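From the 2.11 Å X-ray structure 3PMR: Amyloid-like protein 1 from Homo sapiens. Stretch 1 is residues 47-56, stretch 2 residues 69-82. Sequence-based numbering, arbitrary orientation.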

# COMPACT_ATOMS: atom_id res chain seq x y z
N GLU B 47 -17.80 -9.35 14.27
CA GLU B 47 -18.58 -9.54 15.49
C GLU B 47 -19.72 -8.52 15.57
O GLU B 47 -20.83 -8.87 15.97
N VAL B 48 -19.45 -7.28 15.20
CA VAL B 48 -20.49 -6.26 15.23
C VAL B 48 -21.55 -6.54 14.18
O VAL B 48 -22.74 -6.37 14.43
N MET B 49 -21.13 -6.98 13.00
CA MET B 49 -22.08 -7.26 11.92
C MET B 49 -22.99 -8.42 12.29
O MET B 49 -24.17 -8.43 11.95
N ARG B 50 -22.43 -9.40 12.99
CA ARG B 50 -23.18 -10.57 13.42
C ARG B 50 -24.24 -10.16 14.45
O ARG B 50 -25.38 -10.61 14.38
N GLU B 51 -23.85 -9.31 15.39
CA GLU B 51 -24.77 -8.83 16.42
C GLU B 51 -25.88 -8.04 15.75
O GLU B 51 -27.05 -8.18 16.08
N TRP B 52 -25.49 -7.20 14.80
CA TRP B 52 -26.45 -6.39 14.06
C TRP B 52 -27.48 -7.28 13.34
O TRP B 52 -28.68 -7.00 13.38
N ALA B 53 -27.02 -8.34 12.68
CA ALA B 53 -27.93 -9.24 11.98
C ALA B 53 -28.93 -9.87 12.96
O ALA B 53 -30.14 -9.85 12.73
N MET B 54 -28.42 -10.41 14.07
CA MET B 54 -29.24 -11.03 15.11
C MET B 54 -30.37 -10.11 15.57
O MET B 54 -31.54 -10.50 15.59
N ALA B 55 -30.01 -8.88 15.93
CA ALA B 55 -30.98 -7.90 16.40
C ALA B 55 -31.95 -7.49 15.29
O ALA B 55 -33.15 -7.33 15.52
N ASP B 56 -31.42 -7.33 14.08
CA ASP B 56 -32.19 -6.94 12.91
C ASP B 56 -33.31 -7.93 12.61
O ASP B 56 -34.38 -7.55 12.13
N ALA B 69 -34.23 3.09 17.82
CA ALA B 69 -33.11 3.04 18.73
C ALA B 69 -32.18 1.89 18.36
O ALA B 69 -30.99 1.93 18.63
N LEU B 70 -32.73 0.86 17.71
CA LEU B 70 -31.92 -0.29 17.32
C LEU B 70 -30.96 0.00 16.15
O LEU B 70 -29.80 -0.37 16.21
N ASN B 71 -31.43 0.65 15.08
CA ASN B 71 -30.53 0.93 13.96
C ASN B 71 -29.54 1.99 14.39
O ASN B 71 -28.38 1.99 13.99
N GLU B 72 -30.04 2.91 15.22
CA GLU B 72 -29.23 4.00 15.74
C GLU B 72 -28.06 3.40 16.51
O GLU B 72 -26.93 3.85 16.41
N HIS B 73 -28.36 2.36 17.28
CA HIS B 73 -27.37 1.69 18.08
C HIS B 73 -26.19 1.11 17.29
O HIS B 73 -25.04 1.30 17.68
N PHE B 74 -26.48 0.41 16.20
CA PHE B 74 -25.42 -0.20 15.40
C PHE B 74 -24.68 0.79 14.51
O PHE B 74 -23.47 0.65 14.31
N GLN B 75 -25.39 1.78 13.98
CA GLN B 75 -24.75 2.80 13.14
C GLN B 75 -23.72 3.51 13.99
O GLN B 75 -22.62 3.85 13.54
N SER B 76 -24.10 3.77 15.23
CA SER B 76 -23.21 4.45 16.14
C SER B 76 -22.00 3.62 16.51
O SER B 76 -20.90 4.17 16.63
N ILE B 77 -22.20 2.33 16.73
CA ILE B 77 -21.07 1.47 17.08
C ILE B 77 -20.10 1.42 15.91
O ILE B 77 -18.89 1.43 16.10
N LEU B 78 -20.63 1.35 14.70
CA LEU B 78 -19.78 1.29 13.52
C LEU B 78 -19.07 2.63 13.29
O LEU B 78 -17.99 2.67 12.73
N GLN B 79 -19.70 3.72 13.73
CA GLN B 79 -19.10 5.05 13.60
C GLN B 79 -17.86 5.07 14.49
O GLN B 79 -16.79 5.50 14.08
N THR B 80 -18.04 4.62 15.72
CA THR B 80 -16.95 4.57 16.69
C THR B 80 -15.82 3.67 16.20
O THR B 80 -14.64 4.00 16.35
N LEU B 81 -16.17 2.53 15.62
CA LEU B 81 -15.17 1.59 15.13
C LEU B 81 -14.41 2.17 13.93
O LEU B 81 -13.19 2.00 13.81
N GLU B 82 -15.12 2.84 13.04
CA GLU B 82 -14.49 3.45 11.88
C GLU B 82 -13.47 4.50 12.33
O GLU B 82 -12.39 4.61 11.74

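Two helices of one chain lie almost exactly antiparallel here, at 175° with axes 10.6 Å apart at closest approach, and they mesh by two reciprocal bumps. The backbones come nearest where Trp 52 faces Phe 74, their CA atoms 6.4 Å apart; the register runs from Val 48 beside Leu 78 to Ala 55 beside Leu 70.

The first bump is Phe 74. Its CB points toward the other helix, and chi1 in m lays the ring into a hollow walled by Val 48, Glu 51, Trp 52 and Ala 55. The methyl of Ala 55 forms one wall, with Ala 55 CB 3.6 Å from Phe 74 CE2. The ring also runs close to backbone: Phe 74 CZ lies 3.7 Å from Glu 51 O. Glu 51 contributes its aliphatic base, Glu 51 CB being 3.9 Å from Phe 74 CE1.

Trp 52 starts sideways and, in the t rotamer, reaches with its indole across to the flank of the opposing helix. The two aromatic planes are near parallel, at 17°, but slid so far that the rings barely overlap. One face of each ring receives a carbon of the partner: the backbone Trp 52 CA lies 3.6 Å from the centroid of the Phe 74 ring, and Phe 74 CB 3.7 Å from the centroid of the Trp 52 five-membered ring. Farther out, Trp 52 CZ3 meets Leu 78 CD1 at 3.7 Å, and Trp 52 CH2 approaches Gln 75 NE2 at 3.5 Å.

The second bump is Val 48, chi1 t, set among Phe 74, Ile 77, Leu 78 and Leu 81. Val 48 CG1 reaches Leu 78 CD2 at 3.8 Å and Ile 77 CG2 at 4.0 Å, while Val 48 CG2 lies 4.3 Å from Leu 81 CD1. Leu 78 (m, t) is shared: Leu 78 CD1 also touches Met 49 CE at 4.1 Å, because Met 49, whose CB points away, bends its end back through chi1 and chi2 both in m. At the other end, Leu 70 (t, t) covers Ala 55, with Leu 70 CD1 3.9 Å from Ala 55 CB.

No direct hydrogen bond joins the helices, so shape carries the direct contact and water serves the polar margin. Water 1 accepts from Trp 52 NE1 at 2.8 Å, and its oxygen lies 2.5 Å from Asn 71 OD1. Water 2 spans the helices, its oxygen 2.7 Å from both Asp 56 OD1 and Asn 71 OD1. The rule to read is a large ring beside a small alanine, and a compact valine amid larger apolar side chains.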

# COMPACT_ATOMS: atom_id res chain seq x y z
CB GLU B 47 -17.67 -9.43 16.71
CG GLU B 47 -18.38 -9.41 18.07
CD GLU B 47 -19.43 -10.52 18.22
OE1 GLU B 47 -19.14 -11.68 17.84
OE2 GLU B 47 -20.53 -10.25 18.74
CB VAL B 48 -19.92 -4.85 14.99
CG1 VAL B 48 -21.06 -3.85 14.86
CG2 VAL B 48 -19.00 -4.46 16.14
CB MET B 49 -21.33 -7.56 10.61
CG MET B 49 -20.67 -6.33 9.95
SD MET B 49 -21.85 -5.13 9.26
CE MET B 49 -20.74 -3.80 8.72
CB ARG B 50 -22.21 -11.59 14.03
CG ARG B 50 -22.82 -12.90 14.46
CD ARG B 50 -21.75 -13.79 15.06
NE ARG B 50 -20.70 -14.10 14.09
CZ ARG B 50 -20.80 -15.05 13.16
NH1 ARG B 50 -21.89 -15.79 13.06
NH2 ARG B 50 -19.80 -15.24 12.31
CB GLU B 51 -24.03 -7.95 17.42
CG GLU B 51 -23.26 -8.71 18.48
CD GLU B 51 -22.41 -7.81 19.34
OE1 GLU B 51 -22.71 -6.60 19.42
OE2 GLU B 51 -21.43 -8.30 19.95
CB TRP B 52 -25.70 -5.53 13.05
CG TRP B 52 -26.53 -4.48 12.40
CD1 TRP B 52 -27.82 -4.13 12.71
CD2 TRP B 52 -26.14 -3.63 11.32
NE1 TRP B 52 -28.25 -3.12 11.88
CE2 TRP B 52 -27.23 -2.79 11.02
CE3 TRP B 52 -24.95 -3.50 10.58
CZ2 TRP B 52 -27.18 -1.84 10.00
CZ3 TRP B 52 -24.90 -2.55 9.56
CH2 TRP B 52 -26.02 -1.73 9.28
CB ALA B 53 -27.14 -10.34 11.26
CB MET B 54 -28.36 -11.38 16.31
CG MET B 54 -28.02 -12.86 16.44
SD MET B 54 -26.54 -13.17 17.42
CE MET B 54 -26.78 -12.08 18.84
CB ALA B 55 -30.25 -6.68 16.95
CB ASP B 56 -31.28 -6.84 11.69
CG ASP B 56 -31.44 -5.53 10.95
OD1 ASP B 56 -32.45 -4.84 11.18
OD2 ASP B 56 -30.55 -5.20 10.12
CB ALA B 69 -33.59 2.89 20.17
CB LEU B 70 -32.82 -1.47 16.97
CG LEU B 70 -32.13 -2.80 16.69
CD1 LEU B 70 -33.05 -3.95 17.08
CD2 LEU B 70 -31.76 -2.89 15.22
CB ASN B 71 -31.31 1.43 12.75
CG ASN B 71 -32.58 0.67 12.55
OD1 ASN B 71 -32.61 -0.38 11.92
ND2 ASN B 71 -33.66 1.20 13.12
CB GLU B 72 -30.07 4.85 16.68
CG GLU B 72 -29.85 6.33 16.56
CD GLU B 72 -30.90 7.11 17.33
OE1 GLU B 72 -30.75 7.23 18.57
OE2 GLU B 72 -31.88 7.57 16.71
CB HIS B 73 -28.04 0.58 18.89
CG HIS B 73 -27.10 -0.23 19.72
ND1 HIS B 73 -26.70 -1.50 19.37
CD2 HIS B 73 -26.48 0.04 20.89
CE1 HIS B 73 -25.88 -1.98 20.29
NE2 HIS B 73 -25.73 -1.06 21.22
CB PHE B 74 -26.00 -1.39 14.58
CG PHE B 74 -26.31 -2.58 15.45
CD1 PHE B 74 -25.28 -3.34 15.99
CD2 PHE B 74 -27.62 -2.89 15.80
CE1 PHE B 74 -25.55 -4.36 16.90
CE2 PHE B 74 -27.91 -3.91 16.71
CZ PHE B 74 -26.87 -4.65 17.25
CB GLN B 75 -25.76 3.84 12.65
CG GLN B 75 -26.75 3.31 11.61
CD GLN B 75 -26.05 2.79 10.34
OE1 GLN B 75 -25.07 3.38 9.89
NE2 GLN B 75 -26.57 1.70 9.75
CB SER B 76 -23.92 4.84 17.41
OG SER B 76 -22.97 5.37 18.31
CB ILE B 77 -21.53 0.04 17.42
CG1 ILE B 77 -22.23 0.02 18.78
CG2 ILE B 77 -20.32 -0.89 17.46
CD1 ILE B 77 -22.76 -1.36 19.16
CB LEU B 78 -20.60 0.92 12.28
CG LEU B 78 -21.07 -0.54 12.21
CD1 LEU B 78 -22.04 -0.70 11.03
CD2 LEU B 78 -19.88 -1.48 12.07
CB GLN B 79 -20.09 6.11 14.08
CG GLN B 79 -19.49 7.51 14.17
CD GLN B 79 -19.78 8.33 12.94
OE1 GLN B 79 -20.89 8.83 12.77
NE2 GLN B 79 -18.79 8.46 12.07
CB THR B 80 -17.45 4.04 18.06
OG1 THR B 80 -18.45 4.92 18.58
CG2 THR B 80 -16.31 3.95 19.06
CB LEU B 81 -15.83 0.26 14.76
CG LEU B 81 -14.92 -0.93 14.44
CD1 LEU B 81 -15.74 -2.21 14.53
CD2 LEU B 81 -14.32 -0.76 13.07
CB GLU B 82 -15.54 4.08 10.96
CG GLU B 82 -16.32 3.07 10.10
CD GLU B 82 -17.65 3.62 9.60
OE1 GLU B 82 -17.86 4.85 9.67
OE2 GLU B 82 -18.49 2.82 9.13
O HOH W 1 -30.72 -1.89 11.30
O HOH W 2 -33.74 -2.76 12.40